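Local atomic coordinates of glutaredoxin-glutathione complex (Polygonaceae, PDB entry 5KQA), a protein that probably catalyses glutathione-dependent thiol-disulfide exchange as a glutaredoxin of the thioredoxin fold, and holds glutathione in its active-site pocket. Residues Ser43-Gly48 against Leu69-Asp74. Sequence-based numbering, arbitrary orientation.
Sequences SKTYCG and LDQESD. With GSH (glutathione), chain B.
D70 and T45 meet in a two-pronged grip that ties the loop before helix 48-60, N-capped by C47 of the probable CxxC motif, to the turn after strand 65-68. The carboxylate suits this place because its two oxygens can take an N-H and a hydroxyl of one residue. OD2 of D70 receives OG1 of T45 on its syn lone pair at 2.7 Å. OD1 of D70 takes the backbone N of T45 at 3.0 Å, from above the carboxylate plane. Threonine answers with a hydroxyl that also accepts: NE2 of Q71 reaches OG1 of T45 at 2.7 Å, nearly within its own amide plane. With OG1 anti to the carbonyl carbon (chi1 -47°), T45 keeps its hydroxyl beside these partners. Where parallel strands 39-43 and 65-68 end, N of L69 donates to O of S43 at 2.7 Å, almost straight at 167°.

Leading from this grip to glutathione, CB of K44 passes OD1 of D70 at 3.7 Å and CG nears the same oxygen; extended beyond, CD lies nearest O32 and CE nearest O31 of the ligand's glycine carboxylate. NZ of K44 bonds O31 of glutathione at 3.0 Å, with a weaker bond to O32, and also donates to OE1 of Q79. At the end of the type I turn K44-C47, SG of C47 lies 3.1 Å from SG2 of glutathione, longer than a disulfide bond. Lysine thus pairs its charge with the ligand's carboxylate, while D70, its OD1 6.8 Å from NZ of K44, spends its oxygens on the loop and may add only a modest electrostatic pull.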
loop_
_atom_site.group_PDB
_atom_site.type_symbol
_atom_site.label_atom_id
_atom_site.label_comp_id
_atom_site.label_asym_id
_atom_site.label_seq_id
_atom_site.Cartn_x
_atom_site.Cartn_y
_atom_site.Cartn_z
ATOM N N SER A 43 4.625 -1.389 3.493
ATOM C CA SER A 43 4.658 -1.478 4.945
ATOM C C SER A 43 6.095 -1.493 5.486
ATOM O O SER A 43 7.061 -1.628 4.722
ATOM C CB SER A 43 3.908 -2.751 5.370
ATOM O OG SER A 43 3.959 -2.976 6.767
ATOM N N LYS A 44 6.233 -1.343 6.800
ATOM C CA LYS A 44 7.462 -1.766 7.485
ATOM C C LYS A 44 7.081 -2.695 8.641
ATOM O O LYS A 44 6.027 -2.532 9.254
ATOM C CB LYS A 44 8.275 -0.562 7.964
ATOM C CG LYS A 44 9.011 0.135 6.813
ATOM C CD LYS A 44 9.814 1.346 7.284
ATOM C CE LYS A 44 10.595 1.965 6.124
ATOM N NZ LYS A 44 11.370 3.162 6.549
ATOM N N THR A 45 7.916 -3.695 8.907
ATOM C CA THR A 45 7.547 -4.783 9.815
ATOM C C THR A 45 7.103 -4.316 11.204
ATOM O O THR A 45 6.172 -4.864 11.787
ATOM C CB THR A 45 8.719 -5.770 9.999
ATOM O OG1 THR A 45 9.271 -6.097 8.721
ATOM C CG2 THR A 45 8.244 -7.049 10.695
ATOM N N TYR A 46 7.763 -3.298 11.741
ATOM C CA TYR A 46 7.471 -2.889 13.111
ATOM C C TYR A 46 6.787 -1.525 13.169
ATOM O O TYR A 46 6.919 -0.795 14.150
ATOM C CB TYR A 46 8.761 -2.918 13.941
ATOM C CG TYR A 46 9.411 -4.290 13.837
ATOM C CD1 TYR A 46 8.898 -5.371 14.541
ATOM C CD2 TYR A 46 10.493 -4.511 12.989
ATOM C CE1 TYR A 46 9.457 -6.646 14.418
ATOM C CE2 TYR A 46 11.063 -5.779 12.864
ATOM C CZ TYR A 46 10.536 -6.837 13.584
ATOM O OH TYR A 46 11.095 -8.090 13.469
ATOM N N CYS A 47 6.037 -1.202 12.117
ATOM C CA CYS A 47 5.243 0.023 12.097
ATOM C C CYS A 47 3.874 -0.239 12.713
ATOM O O CYS A 47 3.102 -1.072 12.210
ATOM C CB CYS A 47 5.081 0.558 10.675
ATOM S SG CYS A 47 3.939 1.978 10.572
ATOM N N GLY A 48 3.576 0.463 13.804
ATOM C CA GLY A 48 2.310 0.290 14.491
ATOM C C GLY A 48 1.113 0.596 13.614
ATOM O O GLY A 48 0.076 -0.053 13.710
ATOM N N LEU A 69 9.111 -2.834 3.396
ATOM C CA LEU A 69 10.235 -2.122 2.791
ATOM C C LEU A 69 11.560 -2.365 3.526
ATOM O O LEU A 69 12.633 -2.404 2.907
ATOM C CB LEU A 69 9.944 -0.627 2.735
ATOM C CG LEU A 69 8.711 -0.196 1.953
ATOM C CD1 LEU A 69 8.684 1.327 1.878
ATOM C CD2 LEU A 69 8.712 -0.829 0.575
ATOM N N ASP A 70 11.477 -2.546 4.840
ATOM C CA ASP A 70 12.662 -2.775 5.671
ATOM C C ASP A 70 13.312 -4.131 5.391
ATOM O O ASP A 70 14.426 -4.395 5.825
ATOM C CB ASP A 70 12.292 -2.684 7.155
ATOM C CG ASP A 70 11.169 -3.617 7.518
ATOM O OD1 ASP A 70 10.112 -3.541 6.859
ATOM O OD2 ASP A 70 11.340 -4.448 8.432
ATOM N N GLN A 71 12.605 -4.994 4.672
ATOM C CA GLN A 71 13.121 -6.319 4.357
ATOM C C GLN A 71 13.457 -6.457 2.881
ATOM O O GLN A 71 13.850 -7.524 2.419
ATOM C CB GLN A 71 12.110 -7.379 4.763
ATOM C CG GLN A 71 11.852 -7.367 6.258
ATOM C CD GLN A 71 11.109 -8.580 6.699
ATOM O OE1 GLN A 71 11.501 -9.693 6.372
ATOM N NE2 GLN A 71 10.011 -8.384 7.431
ATOM N N GLU A 72 13.278 -5.377 2.137
ATOM C CA GLU A 72 13.596 -5.384 0.718
ATOM C C GLU A 72 14.956 -4.718 0.525
ATOM O O GLU A 72 15.225 -3.689 1.145
ATOM C CB GLU A 72 12.507 -4.661 -0.079
ATOM C CG GLU A 72 11.135 -5.326 0.000
ATOM C CD GLU A 72 11.036 -6.589 -0.846
ATOM O OE1 GLU A 72 11.851 -6.762 -1.770
ATOM O OE2 GLU A 72 10.128 -7.408 -0.595
ATOM N N SER A 73 15.824 -5.293 -0.307
ATOM C CA SER A 73 17.128 -4.670 -0.524
ATOM C C SER A 73 16.979 -3.264 -1.101
ATOM O O SER A 73 17.765 -2.377 -0.780
ATOM C CB SER A 73 18.013 -5.513 -1.448
ATOM O OG SER A 73 17.387 -5.745 -2.699
ATOM N N ASP A 74 15.975 -3.051 -1.952
ATOM C CA ASP A 74 15.788 -1.724 -2.542
ATOM C C ASP A 74 14.666 -0.944 -1.854
ATOM O O ASP A 74 14.040 -0.074 -2.463
ATOM C CB ASP A 74 15.524 -1.836 -4.044
ATOM C CG ASP A 74 14.309 -2.675 -4.360
ATOM O OD1 ASP A 74 13.679 -3.195 -3.411
ATOM O OD2 ASP A 74 13.988 -2.828 -5.559
HETATM N N1 GSH B . -0.784 9.393 9.737
HETATM C CA1 GSH B . 0.012 8.314 9.250
HETATM C C1 GSH B . -0.907 7.130 9.053
HETATM O O11 GSH B . -0.578 6.192 8.277
HETATM O O12 GSH B . -2.016 7.092 9.659
HETATM C CB1 GSH B . 1.143 7.997 10.220
HETATM C CG1 GSH B . 1.958 6.802 9.739
HETATM C CD1 GSH B . 3.377 6.812 10.302
HETATM O OE1 GSH B . 3.728 7.680 11.080
HETATM N N2 GSH B . 4.307 5.800 9.916
HETATM C CA2 GSH B . 5.645 5.787 10.417
HETATM C C2 GSH B . 6.657 6.126 9.350
HETATM O O2 GSH B . 6.504 5.769 8.192
HETATM C CB2 GSH B . 6.058 4.395 10.839
HETATM S SG2 GSH B . 5.416 3.973 12.436
HETATM N N3 GSH B . 7.831 6.830 9.725
HETATM C CA3 GSH B . 8.815 7.118 8.739
HETATM C C3 GSH B . 9.390 5.800 8.223
HETATM O O31 GSH B . 9.795 5.705 7.034
HETATM O O32 GSH B . 9.468 4.780 8.968
#